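Local coordinates for argonaute protein (Marinitoga piezophila, PDB 5I4A), which uses short guide RNAs with a 5'-hydroxyl end to bind complementary target DNA or RNA and cleaves the target as an endonuclease, at residues 375-380 against 397-402; 297-302 against 371-376. All coordinates share one frame; numbering follows the deposited sequence.

Contact 1 (375-380 against 397-402). With nucleotides of chain B.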
# COMPACT_ATOMS: atom_id res chain seq x y z
N ALA A 375 -19.15 2.97 22.07
CA ALA A 375 -20.21 2.00 21.81
C ALA A 375 -19.53 0.66 21.57
O ALA A 375 -19.01 0.40 20.49
CB ALA A 375 -21.07 2.43 20.63
N ILE A 376 -19.54 -0.19 22.60
CA ILE A 376 -19.02 -1.56 22.48
C ILE A 376 -20.08 -2.38 21.76
O ILE A 376 -21.09 -2.79 22.35
CB ILE A 376 -18.67 -2.15 23.85
CG1 ILE A 376 -17.54 -1.34 24.50
CG2 ILE A 376 -18.27 -3.61 23.71
CD1 ILE A 376 -17.37 -1.58 25.98
N VAL A 377 -19.86 -2.62 20.47
CA VAL A 377 -20.84 -3.26 19.60
C VAL A 377 -20.33 -4.66 19.31
O VAL A 377 -19.29 -4.83 18.67
CB VAL A 377 -21.05 -2.46 18.31
CG1 VAL A 377 -22.08 -3.14 17.42
CG2 VAL A 377 -21.46 -1.04 18.65
N LEU A 378 -21.07 -5.67 19.78
CA LEU A 378 -20.65 -7.05 19.61
C LEU A 378 -21.10 -7.56 18.24
O LEU A 378 -22.30 -7.57 17.93
CB LEU A 378 -21.23 -7.93 20.72
CG LEU A 378 -20.53 -7.86 22.08
CD1 LEU A 378 -20.91 -6.60 22.85
CD2 LEU A 378 -20.84 -9.11 22.89
N LEU A 379 -20.13 -7.97 17.42
CA LEU A 379 -20.40 -8.54 16.11
C LEU A 379 -20.42 -10.05 16.21
O LEU A 379 -19.55 -10.65 16.85
CB LEU A 379 -19.33 -8.10 15.10
CG LEU A 379 -18.99 -6.61 15.01
CD1 LEU A 379 -17.86 -6.38 14.02
CD2 LEU A 379 -20.21 -5.78 14.61
N ASP A 380 -21.42 -10.67 15.58
CA ASP A 380 -21.52 -12.13 15.60
C ASP A 380 -20.40 -12.78 14.79
O ASP A 380 -19.94 -13.87 15.13
CB ASP A 380 -22.88 -12.57 15.06
CG ASP A 380 -24.00 -12.30 16.05
OD1 ASP A 380 -23.85 -12.68 17.23
OD2 ASP A 380 -25.01 -11.70 15.64
N LEU A 397 -21.89 8.82 19.27
CA LEU A 397 -21.20 7.70 19.89
C LEU A 397 -19.95 7.34 19.10
O LEU A 397 -19.91 7.46 17.88
CB LEU A 397 -22.11 6.47 19.99
CG LEU A 397 -23.42 6.63 20.76
CD1 LEU A 397 -24.26 5.37 20.65
CD2 LEU A 397 -23.14 6.96 22.22
N ILE A 398 -18.93 6.89 19.82
CA ILE A 398 -17.67 6.44 19.22
C ILE A 398 -17.81 4.94 18.98
O ILE A 398 -17.73 4.14 19.92
CB ILE A 398 -16.47 6.77 20.11
CG1 ILE A 398 -16.40 8.28 20.38
CG2 ILE A 398 -15.18 6.29 19.46
CD1 ILE A 398 -15.30 8.68 21.35
N LEU A 399 -18.01 4.57 17.72
CA LEU A 399 -18.27 3.18 17.37
C LEU A 399 -17.03 2.33 17.62
O LEU A 399 -15.96 2.60 17.07
CB LEU A 399 -18.71 3.10 15.91
CG LEU A 399 -19.07 1.74 15.31
CD1 LEU A 399 -20.04 1.01 16.20
CD2 LEU A 399 -19.67 1.94 13.93
N GLN A 400 -17.18 1.30 18.46
CA GLN A 400 -16.07 0.42 18.84
C GLN A 400 -16.51 -1.03 18.73
O GLN A 400 -16.79 -1.69 19.74
CB GLN A 400 -15.57 0.74 20.25
CG GLN A 400 -14.88 2.09 20.39
CD GLN A 400 -13.52 2.13 19.71
OE1 GLN A 400 -13.02 1.11 19.23
NE2 GLN A 400 -12.92 3.32 19.66
N PRO A 401 -16.57 -1.58 17.52
CA PRO A 401 -17.02 -2.96 17.35
C PRO A 401 -15.96 -3.96 17.79
O PRO A 401 -14.76 -3.68 17.79
CB PRO A 401 -17.29 -3.08 15.84
CG PRO A 401 -17.15 -1.66 15.29
CD PRO A 401 -16.24 -0.95 16.23
N ILE A 402 -16.43 -5.14 18.18
CA ILE A 402 -15.53 -6.23 18.56
C ILE A 402 -16.24 -7.56 18.29
O ILE A 402 -17.45 -7.69 18.50
CB ILE A 402 -15.08 -6.12 20.03
CG1 ILE A 402 -14.12 -7.25 20.39
CG2 ILE A 402 -16.28 -6.09 20.97
CD1 ILE A 402 -13.44 -7.09 21.73
O5' U B 1 -12.04 -3.06 13.13
C5' U B 1 -12.97 -3.04 14.21
C4' U B 1 -13.67 -4.36 14.38
O4' U B 1 -14.59 -4.56 13.27
C3' U B 1 -12.77 -5.59 14.42
O3' U B 1 -13.26 -6.53 15.37
C2' U B 1 -12.88 -6.16 13.01
O2' U B 1 -12.68 -7.56 12.94
C1' U B 1 -14.31 -5.79 12.63
N1 U B 1 -14.48 -5.58 11.19
C2 U B 1 -15.42 -6.31 10.49
O2 U B 1 -16.15 -7.14 11.01
N3 U B 1 -15.48 -6.03 9.14
C4 U B 1 -14.70 -5.12 8.44
O4 U B 1 -14.87 -4.97 7.23
C5 U B 1 -13.75 -4.41 9.24
C6 U B 1 -13.68 -4.66 10.55
P A B 2 -12.22 -7.39 16.26
OP1 A B 2 -11.43 -8.22 15.33
OP2 A B 2 -12.95 -8.02 17.38
O5' A B 2 -11.23 -6.29 16.85
C5' A B 2 -11.69 -5.26 17.71
C4' A B 2 -10.53 -4.54 18.35
O4' A B 2 -9.88 -5.43 19.29
C3' A B 2 -9.42 -4.14 17.39
O3' A B 2 -9.68 -2.92 16.72
C2' A B 2 -8.19 -4.11 18.28
O2' A B 2 -8.16 -2.93 19.07
C1' A B 2 -8.48 -5.30 19.20
N9 A B 2 -7.94 -6.55 18.64
C8 A B 2 -8.65 -7.58 18.07
N7 A B 2 -7.90 -8.58 17.66
C5 A B 2 -6.61 -8.17 17.99
C6 A B 2 -5.36 -8.78 17.83
N6 A B 2 -5.18 -9.98 17.26
N1 A B 2 -4.27 -8.11 18.26
C2 A B 2 -4.44 -6.91 18.83
N3 A B 2 -5.57 -6.24 19.04
C4 A B 2 -6.63 -6.93 18.60
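Five backbone hydrogen bonds join 375-379 to 398-402 as parallel neighbours in the sheet of the Mid domain. With helix 387-392 they form a beta-alpha-beta unit. Ala375 N gives the shortest bond, 2.8 Å to Ile398 O, and its N-H...O angle of 175° is nearly straight. Gln400 uses both backbone groups: its N donates to Ala375 O, and its O accepts a longer bond of 3.3 Å from Val377 N. Ile402 does likewise, with N on Val377 O and O accepting from Leu379 N at 2.9 Å. Pro401 has no N-H, but its N is not one of the positions that bond to 375-379, so the pairing loses nothing. Val377 O also receives the CA-H of Pro401.

On one face, Ile376 and Ile402 lie side by side and meet through their CG2 methyls at 4.2 Å. On the other, Val377 and Leu399 cross obliquely, with CG2 pressed to CD1 at a tight 3.5 Å. Leu379 runs alongside Pro401 and places CD1 3.8 Å from Pro401 CB. An alanine here removes both methyls and would probably leave the ring of Pro401 and the base of the first guide nucleotide less well packed on this side. Leu379 CD1 also lies 3.5 Å from O2 of U1 of the RNA, chain B.

Contact 2 (297-302 against 371-376)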
# COMPACT_ATOMS: atom_id res chain seq x y z
N LYS A 297 -15.89 6.16 29.31
CA LYS A 297 -17.33 5.92 29.39
C LYS A 297 -17.76 5.05 28.23
O LYS A 297 -17.25 5.19 27.11
CB LYS A 297 -18.10 7.25 29.39
CG LYS A 297 -17.78 8.14 30.59
CD LYS A 297 -18.51 9.47 30.53
CE LYS A 297 -18.02 10.31 29.36
NZ LYS A 297 -18.61 11.68 29.37
N ALA A 298 -18.71 4.14 28.48
CA ALA A 298 -19.07 3.17 27.46
C ALA A 298 -20.47 2.63 27.69
O ALA A 298 -20.98 2.63 28.82
CB ALA A 298 -18.06 2.01 27.43
N ILE A 299 -21.10 2.18 26.60
CA ILE A 299 -22.33 1.41 26.64
C ILE A 299 -22.18 0.24 25.67
O ILE A 299 -21.26 0.21 24.85
CB ILE A 299 -23.58 2.25 26.28
CG1 ILE A 299 -23.41 2.91 24.91
CG2 ILE A 299 -23.87 3.29 27.36
CD1 ILE A 299 -24.64 3.68 24.46
N PHE A 300 -23.09 -0.72 25.77
CA PHE A 300 -23.01 -1.98 25.04
C PHE A 300 -24.16 -2.11 24.05
O PHE A 300 -25.30 -1.75 24.35
CB PHE A 300 -23.03 -3.18 26.00
CG PHE A 300 -21.88 -3.21 26.98
CD1 PHE A 300 -21.98 -2.57 28.20
CD2 PHE A 300 -20.72 -3.90 26.67
CE1 PHE A 300 -20.93 -2.61 29.10
CE2 PHE A 300 -19.67 -3.93 27.57
CZ PHE A 300 -19.77 -3.29 28.78
N PHE A 301 -23.85 -2.66 22.87
CA PHE A 301 -24.85 -2.98 21.86
C PHE A 301 -24.71 -4.44 21.48
O PHE A 301 -23.63 -4.88 21.06
CB PHE A 301 -24.72 -2.09 20.62
CG PHE A 301 -25.17 -0.67 20.84
CD1 PHE A 301 -24.29 0.29 21.31
CD2 PHE A 301 -26.48 -0.30 20.57
CE1 PHE A 301 -24.71 1.60 21.51
CE2 PHE A 301 -26.90 1.00 20.77
CZ PHE A 301 -26.02 1.95 21.25
N PHE A 302 -25.79 -5.20 21.60
CA PHE A 302 -25.81 -6.61 21.25
C PHE A 302 -26.75 -6.83 20.08
O PHE A 302 -27.75 -6.12 19.92
CB PHE A 302 -26.24 -7.48 22.43
CG PHE A 302 -25.37 -7.32 23.65
CD1 PHE A 302 -25.63 -6.33 24.58
CD2 PHE A 302 -24.29 -8.16 23.87
CE1 PHE A 302 -24.84 -6.18 25.70
CE2 PHE A 302 -23.49 -8.02 24.98
CZ PHE A 302 -23.77 -7.02 25.90
N ASP A 371 -20.35 14.11 25.09
CA ASP A 371 -18.95 13.81 25.35
C ASP A 371 -18.50 12.53 24.65
O ASP A 371 -19.18 12.05 23.74
CB ASP A 371 -18.69 13.70 26.86
CG ASP A 371 -19.40 14.77 27.65
OD1 ASP A 371 -19.91 15.73 27.02
OD2 ASP A 371 -19.47 14.65 28.89
N ASN A 372 -17.37 11.98 25.08
CA ASN A 372 -16.79 10.78 24.47
C ASN A 372 -17.37 9.55 25.16
O ASN A 372 -17.09 9.30 26.34
CB ASN A 372 -15.27 10.80 24.59
CG ASN A 372 -14.67 12.11 24.14
OD1 ASN A 372 -14.95 12.60 23.05
ND2 ASN A 372 -13.84 12.71 25.00
N VAL A 373 -18.17 8.78 24.43
CA VAL A 373 -18.75 7.55 24.95
C VAL A 373 -18.54 6.46 23.91
O VAL A 373 -18.95 6.61 22.75
CB VAL A 373 -20.25 7.70 25.28
CG1 VAL A 373 -20.84 6.35 25.67
CG2 VAL A 373 -20.44 8.70 26.41
N MET A 374 -17.89 5.38 24.32
CA MET A 374 -17.62 4.26 23.44
C MET A 374 -18.86 3.38 23.30
O MET A 374 -19.54 3.08 24.29
CB MET A 374 -16.47 3.42 23.97
CG MET A 374 -15.21 4.22 24.25
SD MET A 374 -14.52 4.89 22.73
CE MET A 374 -13.39 6.10 23.39
N ALA A 375 -19.15 2.97 22.07
CA ALA A 375 -20.21 2.00 21.81
C ALA A 375 -19.53 0.66 21.57
O ALA A 375 -19.01 0.40 20.49
CB ALA A 375 -21.07 2.43 20.63
N ILE A 376 -19.54 -0.19 22.60
CA ILE A 376 -19.02 -1.56 22.48
C ILE A 376 -20.08 -2.38 21.76
O ILE A 376 -21.09 -2.79 22.35
CB ILE A 376 -18.67 -2.15 23.85
CG1 ILE A 376 -17.54 -1.34 24.50
CG2 ILE A 376 -18.27 -3.61 23.71
CD1 ILE A 376 -17.37 -1.58 25.98
O HOH W 1 -14.84 7.75 27.16
O HOH W 2 -16.02 12.18 27.81
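Ile376 O is held by two groups of the neighbouring strand. Phe301 N donates a hydrogen bond of 2.8 Å, and the CA-H of Phe300 adds a longer contact. Three more backbone bonds complete this parallel pairing. Met374 N bonds to Lys297 O, Ile299 N to Met374 O and Ile376 N to Ile299 O. Ile299 N approaches Met374 O nearly along the C=O axis, with a C=O...N angle of 176°.

At the start of the pair, Lys297 reaches across to the loop before strand 374-379. Its chain is bent at chi3 (-66°), and NZ forms a salt bridge of 3.1 Å with Asp371 OD2. One water joins NZ, by a weak bond, to Asn372 N. A second water accepts from Lys297 N and donates to Asn372 O. Lys297 CE also packs 3.3 Å from Asn372 O, and Val373 CG2 touches both CB and CE of Lys297.

Further along, the contact is apolar. Ile376 lies beside Phe300 and points the same way. Its CG1 is beside the backbone N (chi1 -63°), and CD1 comes 3.7 Å from Phe300 CE2 and 3.9 Å from Ala298 CB. Across the sheet, Phe301 CE1 rests 3.8 Å from the Ala375 methyl.

Both faces are covered. Met422 of helix 412-424 touches Met374 and Ile376, and Phe319 of helix 312-320 meets the Phe300 ring edge-to-face. On the other face Phe393 packs edge-to-face with Phe301. Strand 295-302 also bonds to strands 337-340 and 350-352, so it lies inside the parallel sheet of the Mid domain.

In the fold
Contacts 1 and 2 are neighbouring pairings in the parallel sheet of the Mid domain, with centres about 8 Å apart. Strand 374-379 is the shared middle member and contributes Ala375 and Ile376 to both. Strand 295-302 flanks it in contact 2, and strand 398-403 in contact 1. Along the chain the order is 295-302, 374-379, 398-403. The first connection spans several helices and short strands, whereas the second holds the single helix 387-392. Leu378 N probably bonds to Phe301 O, and Ile398 N to Val373 O, tying the three strands together. Contact 1 reaches the first guide nucleotides, and contact 2 lies behind it, about 9 Å from the RNA at the nearest atoms.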